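Local structure of odorant binding protein, antennal (Anopheles gambiae, 3R1P) at residues G38-A43 / T106-F111; D58-D61 / R66-L69. The protein probably binds and carries odorants and other hydrophobic molecules in the antenna, and holds a palmitic acid molecule in this crystal. All blocks are in the same frame, centred on the assembly; numbering follows the deposited sequence.

In the fold
After helix 29-32 the chain runs as an irregular loop through 38-43, the first half of interaction 1, and then enters helix 44-56. At the end of that helix it doubles back on itself, and interaction 2 pairs 58-61 with 66-69 across a four-residue turn. Helices 69-72, 88-91 and 99-110 follow, the last bringing 106-111 back to 38-43 and closing a loop of 62 residues that contains the whole of interaction 2. The contacts are therefore local and long-range closures, one within the other, and they meet directly: T106 CG2 packs against I67 CB at 3.7 Å. Together they join the loops flanking helix 44-56 to helix 99-110.

Interaction 1. Residues G38-A43 / T106-F111; sequences GTVPTA and TVKCYF. With PLM (palmitic acid), chain G.
V40 and V107 meet at the wall of the hydrophobic ligand pocket of this all-helical insect odorant-binding protein fold, beside the tail of the bound palmitic acid. V40 comes from the irregular loop 38-43, V107 from the last turn of helix 99-110, and the contact is purely apolar, with no hydrogen bond between the segments. Both methyls of V40 converge on one methyl of V107: V40 CG1 lies 3.8 Å from V107 CG1, and V40 CG2 lies equally near it. K108 adds a flank. Its aliphatic chain folds beside V40, with CD 3.8 Å from V40 CB. The lysine torsions all lie between -64° and -78°, so the chain coils instead of reaching straight outward, and its NZ is hydrogen-bonded to Y104 OH one turn earlier on the same helix. The CD methylene thus lies against both CB and CG2 of V40.

V107 faces two ways, with CG1 serving loop and ligand alike. V107 CG1 touches PLM CE at 3.6 Å and also lies close to PLM CD, near the methyl end of the fatty acid, whereas V107 CG2 approaches PLM CB at 3.9 Å. I50 of helix 44-56 packs on both valines, and V117 of helix 114-125 packs on V40, which places the contact between three helices. Where helix 99-110 ends, F111 N still bonds to V107 O at 2.7 Å. The F111 ring packs edge-to-face with F120, while Y110 CD2 stands over one of its faces, offset toward the rim. F111 CE1 reaches PLM CA at 4.1 Å, an oblique approach farther up the same alkyl chain.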
loop_
_atom_site.group_PDB
_atom_site.type_symbol
_atom_site.label_atom_id
_atom_site.label_comp_id
_atom_site.label_asym_id
_atom_site.label_seq_id
_atom_site.Cartn_x
_atom_site.Cartn_y
_atom_site.Cartn_z
ATOM N N GLY A 38 1.486 1.816 13.577
ATOM C CA GLY A 38 0.804 2.771 12.705
ATOM C C GLY A 38 1.692 3.523 11.735
ATOM O O GLY A 38 1.198 4.373 10.991
ATOM N N THR A 39 3.006 3.236 11.730
ATOM C CA THR A 39 3.901 3.941 10.803
ATOM C C THR A 39 3.842 3.334 9.399
ATOM O O THR A 39 3.886 2.115 9.258
ATOM C CB THR A 39 5.342 3.980 11.320
ATOM O OG1 THR A 39 5.804 2.668 11.549
ATOM C CG2 THR A 39 5.509 4.801 12.591
ATOM N N VAL A 40 3.755 4.181 8.357
ATOM C CA VAL A 40 3.773 3.678 6.981
ATOM C C VAL A 40 5.237 3.286 6.707
ATOM O O VAL A 40 6.117 4.129 6.899
ATOM C CB VAL A 40 3.232 4.688 5.939
ATOM C CG1 VAL A 40 3.351 4.122 4.516
ATOM C CG2 VAL A 40 1.785 5.063 6.249
ATOM N N PRO A 41 5.523 2.004 6.361
ATOM C CA PRO A 41 6.928 1.589 6.144
ATOM C C PRO A 41 7.667 2.458 5.127
ATOM O O PRO A 41 7.092 2.828 4.098
ATOM C CB PRO A 41 6.804 0.129 5.714
ATOM C CG PRO A 41 5.486 -0.324 6.256
ATOM C CD PRO A 41 4.593 0.876 6.142
ATOM N N THR A 42 8.923 2.828 5.452
ATOM C CA THR A 42 9.738 3.769 4.675
ATOM C C THR A 42 10.906 3.197 3.881
ATOM O O THR A 42 11.494 3.932 3.087
ATOM C CB THR A 42 10.201 4.932 5.564
ATOM O OG1 THR A 42 11.011 4.422 6.627
ATOM C CG2 THR A 42 9.043 5.750 6.115
ATOM N N ALA A 43 11.255 1.915 4.080
ATOM C CA ALA A 43 12.361 1.302 3.335
ATOM C C ALA A 43 12.102 1.405 1.820
ATOM O O ALA A 43 10.941 1.282 1.412
ATOM C CB ALA A 43 12.524 -0.157 3.730
ATOM N N THR A 106 0.955 8.208 -1.819
ATOM C CA THR A 106 -0.512 8.102 -1.851
ATOM C C THR A 106 -1.026 7.606 -0.475
ATOM O O THR A 106 -1.966 8.187 0.070
ATOM C CB THR A 106 -0.985 7.227 -3.040
ATOM O OG1 THR A 106 -0.523 7.789 -4.266
ATOM C CG2 THR A 106 -2.504 7.058 -3.088
ATOM N N VAL A 107 -0.395 6.542 0.078
ATOM C CA VAL A 107 -0.752 5.970 1.388
ATOM C C VAL A 107 -0.546 7.008 2.509
ATOM O O VAL A 107 -1.438 7.188 3.339
ATOM C CB VAL A 107 -0.042 4.619 1.651
ATOM C CG1 VAL A 107 -0.207 4.148 3.098
ATOM C CG2 VAL A 107 -0.568 3.562 0.696
ATOM N N LYS A 108 0.594 7.719 2.486
ATOM C CA LYS A 108 0.911 8.790 3.449
ATOM C C LYS A 108 -0.170 9.870 3.452
ATOM O O LYS A 108 -0.595 10.311 4.517
ATOM C CB LYS A 108 2.282 9.417 3.133
ATOM C CG LYS A 108 3.467 8.570 3.602
ATOM C CD LYS A 108 3.570 8.393 5.141
ATOM C CE LYS A 108 3.902 9.665 5.909
ATOM N NZ LYS A 108 5.263 10.198 5.589
ATOM N N CYS A 109 -0.635 10.257 2.251
ATOM C CA CYS A 109 -1.672 11.260 2.038
ATOM C C CYS A 109 -3.041 10.765 2.551
ATOM O O CYS A 109 -3.699 11.469 3.316
ATOM C CB CYS A 109 -1.715 11.617 0.550
ATOM S SG CYS A 109 -2.929 12.875 0.080
ATOM N N TYR A 110 -3.464 9.568 2.100
ATOM C CA TYR A 110 -4.780 8.981 2.359
ATOM C C TYR A 110 -4.990 8.304 3.712
ATOM O O TYR A 110 -6.023 8.523 4.341
ATOM C CB TYR A 110 -5.188 8.069 1.198
ATOM C CG TYR A 110 -6.674 7.814 1.118
ATOM C CD1 TYR A 110 -7.561 8.832 0.770
ATOM C CD2 TYR A 110 -7.198 6.549 1.368
ATOM C CE1 TYR A 110 -8.937 8.609 0.714
ATOM C CE2 TYR A 110 -8.569 6.305 1.285
ATOM C CZ TYR A 110 -9.435 7.333 0.939
ATOM O OH TYR A 110 -10.792 7.101 0.853
ATOM N N PHE A 111 -4.042 7.452 4.133
ATOM C CA PHE A 111 -4.123 6.747 5.416
ATOM C C PHE A 111 -3.266 7.469 6.459
ATOM O O PHE A 111 -2.268 6.939 6.936
ATOM C CB PHE A 111 -3.768 5.248 5.265
ATOM C CG PHE A 111 -4.609 4.520 4.240
ATOM C CD1 PHE A 111 -4.074 4.155 3.010
ATOM C CD2 PHE A 111 -5.949 4.237 4.487
ATOM C CE1 PHE A 111 -4.853 3.480 2.063
ATOM C CE2 PHE A 111 -6.731 3.574 3.533
ATOM C CZ PHE A 111 -6.176 3.191 2.333
HETATM C C1 PLM G . -10.081 -8.522 -0.826
HETATM O O1 PLM G . -11.036 -9.301 -0.606
HETATM O O2 PLM G . -9.743 -8.205 -1.990
HETATM C C2 PLM G . -9.327 -7.956 0.365
HETATM C C3 PLM G . -8.144 -7.072 -0.044
HETATM C C4 PLM G . -7.726 -6.104 1.065
HETATM C C5 PLM G . -6.258 -5.690 0.931
HETATM C C6 PLM G . -6.052 -4.184 1.109
HETATM C C7 PLM G . -4.677 -3.738 0.613
HETATM C C8 PLM G . -4.558 -2.217 0.569
HETATM C C9 PLM G . -3.233 -1.722 1.144
HETATM C CA PLM G . -3.291 -0.225 1.442
HETATM C CB PLM G . -2.069 0.249 2.221
HETATM C CC PLM G . -2.237 -0.015 3.713
HETATM C CD PLM G . -1.551 1.049 4.570
HETATM C CE PLM G . -0.033 0.893 4.689
HETATM C CF PLM G . 0.506 -0.472 4.261
HETATM C CG PLM G . 0.355 -1.500 5.362
#

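Interaction 2. Residues D58-D61 / R66-L69; sequences DVVD and RILL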
loop_
_atom_site.group_PDB
_atom_site.type_symbol
_atom_site.label_atom_id
_atom_site.label_comp_id
_atom_site.label_asym_id
_atom_site.label_seq_id
_atom_site.Cartn_x
_atom_site.Cartn_y
_atom_site.Cartn_z
ATOM N N ASP A 58 -5.351 -4.109 -9.079
ATOM C CA ASP A 58 -5.628 -3.374 -10.320
ATOM C C ASP A 58 -6.146 -1.925 -10.128
ATOM O O ASP A 58 -7.037 -1.476 -10.856
ATOM C CB ASP A 58 -6.511 -4.236 -11.251
ATOM C CG ASP A 58 -6.489 -3.890 -12.723
ATOM O OD1 ASP A 58 -5.431 -3.424 -13.218
ATOM O OD2 ASP A 58 -7.497 -4.143 -13.394
ATOM N N VAL A 59 -5.559 -1.192 -9.159
ATOM C CA VAL A 59 -5.937 0.197 -8.864
ATOM C C VAL A 59 -4.883 1.220 -9.309
ATOM O O VAL A 59 -4.946 2.383 -8.909
ATOM C CB VAL A 59 -6.459 0.451 -7.416
ATOM C CG1 VAL A 59 -7.746 -0.327 -7.135
ATOM C CG2 VAL A 59 -5.386 0.173 -6.361
ATOM N N VAL A 60 -3.907 0.784 -10.121
ATOM C CA VAL A 60 -2.883 1.675 -10.668
ATOM C C VAL A 60 -3.385 2.089 -12.067
ATOM O O VAL A 60 -3.601 1.224 -12.927
ATOM C CB VAL A 60 -1.460 1.044 -10.724
ATOM C CG1 VAL A 60 -0.446 2.022 -11.311
ATOM C CG2 VAL A 60 -0.994 0.579 -9.354
ATOM N N ASP A 61 -3.548 3.403 -12.291
ATOM C CA ASP A 61 -4.012 3.958 -13.567
ATOM C C ASP A 61 -3.006 3.724 -14.695
ATOM O O ASP A 61 -1.860 4.163 -14.605
ATOM C CB ASP A 61 -4.338 5.455 -13.416
ATOM C CG ASP A 61 -5.053 6.040 -14.618
ATOM O OD1 ASP A 61 -4.431 6.852 -15.339
ATOM O OD2 ASP A 61 -6.219 5.652 -14.859
ATOM N N ARG A 66 -1.395 7.159 -11.487
ATOM C CA ARG A 66 -2.010 7.598 -10.229
ATOM C C ARG A 66 -2.777 6.429 -9.599
ATOM O O ARG A 66 -3.121 5.466 -10.296
ATOM C CB ARG A 66 -2.897 8.846 -10.398
ATOM C CG ARG A 66 -4.209 8.588 -11.138
ATOM C CD ARG A 66 -4.923 9.876 -11.481
ATOM N NE ARG A 66 -6.209 9.594 -12.111
ATOM C CZ ARG A 66 -7.360 9.460 -11.456
ATOM N NH1 ARG A 66 -7.406 9.612 -10.140
ATOM N NH2 ARG A 66 -8.476 9.191 -12.114
ATOM N N ILE A 67 -2.992 6.494 -8.274
ATOM C CA ILE A 67 -3.681 5.417 -7.576
ATOM C C ILE A 67 -5.179 5.728 -7.511
ATOM O O ILE A 67 -5.584 6.732 -6.933
ATOM C CB ILE A 67 -3.043 5.125 -6.176
ATOM C CG1 ILE A 67 -1.496 4.787 -6.252
ATOM C CG2 ILE A 67 -3.826 4.061 -5.399
ATOM C CD1 ILE A 67 -0.953 3.899 -7.463
ATOM N N LEU A 68 -5.987 4.847 -8.103
ATOM C CA LEU A 68 -7.438 5.014 -8.174
ATOM C C LEU A 68 -8.082 4.650 -6.834
ATOM O O LEU A 68 -8.617 3.544 -6.657
ATOM C CB LEU A 68 -8.005 4.191 -9.351
ATOM C CG LEU A 68 -7.358 4.439 -10.721
ATOM C CD1 LEU A 68 -7.656 3.293 -11.682
ATOM C CD2 LEU A 68 -7.751 5.794 -11.288
ATOM N N LEU A 69 -7.996 5.582 -5.874
ATOM C CA LEU A 69 -8.512 5.402 -4.528
ATOM C C LEU A 69 -10.022 5.169 -4.455
ATOM O O LEU A 69 -10.456 4.412 -3.594
ATOM C CB LEU A 69 -8.048 6.518 -3.570
ATOM C CG LEU A 69 -6.539 6.619 -3.306
ATOM C CD1 LEU A 69 -6.213 7.872 -2.552
ATOM C CD2 LEU A 69 -6.024 5.424 -2.532
#
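V59 O is approached by two donors from 66-69: L68 N makes a nearly linear hydrogen bond to it (2.8 Å, N-H...O 167°), and I67 CA adds a CA-H...O contact at 3.5 Å. A second backbone bond, D61 N to R66 O (2.9 Å, 170°), completes a single antiparallel bridge, with V60 and I67 as the non-hydrogen-bonded pair between them. The two short segments thus form a hairpin-like closure without becoming regular strands.

V60 and I67 share one face, where V60 CG2 meets I67 CD1 at 3.8 Å. The other face carries D61, R66 and L68. L68 CG stands anti to its own carbonyl carbon (chi1 -53°), which brings the leucine branch over V59 O and on to D61; its CD2 lies 3.9 Å from D61 OD2. The same methyl sits 3.5 Å above the plane of the R66 guanidinium, offset toward the rim. D61 and R66 make no salt bridge: D61 OD1 is 4.6 Å from R66 NE and well out of the guanidinium plane, leaving at most a diffuse attraction. Their polar ends are engaged elsewhere, D61 OD1 with T64 OG1 in the turn and R66 NH1 with S92 O. T64 OG1 also meets R66 N, so one threonine hydroxyl ties the two ends of the turn.

The bridge links two helices. D58 ends helix 44-56 in a Schellman motif, and L68, centre of an inverse gamma turn, occupies the N-cap position of helix 69-72. V59, V60 and I67 pack on F54 of helix 44-56, while I67 and L69 face T106 of helix 99-110.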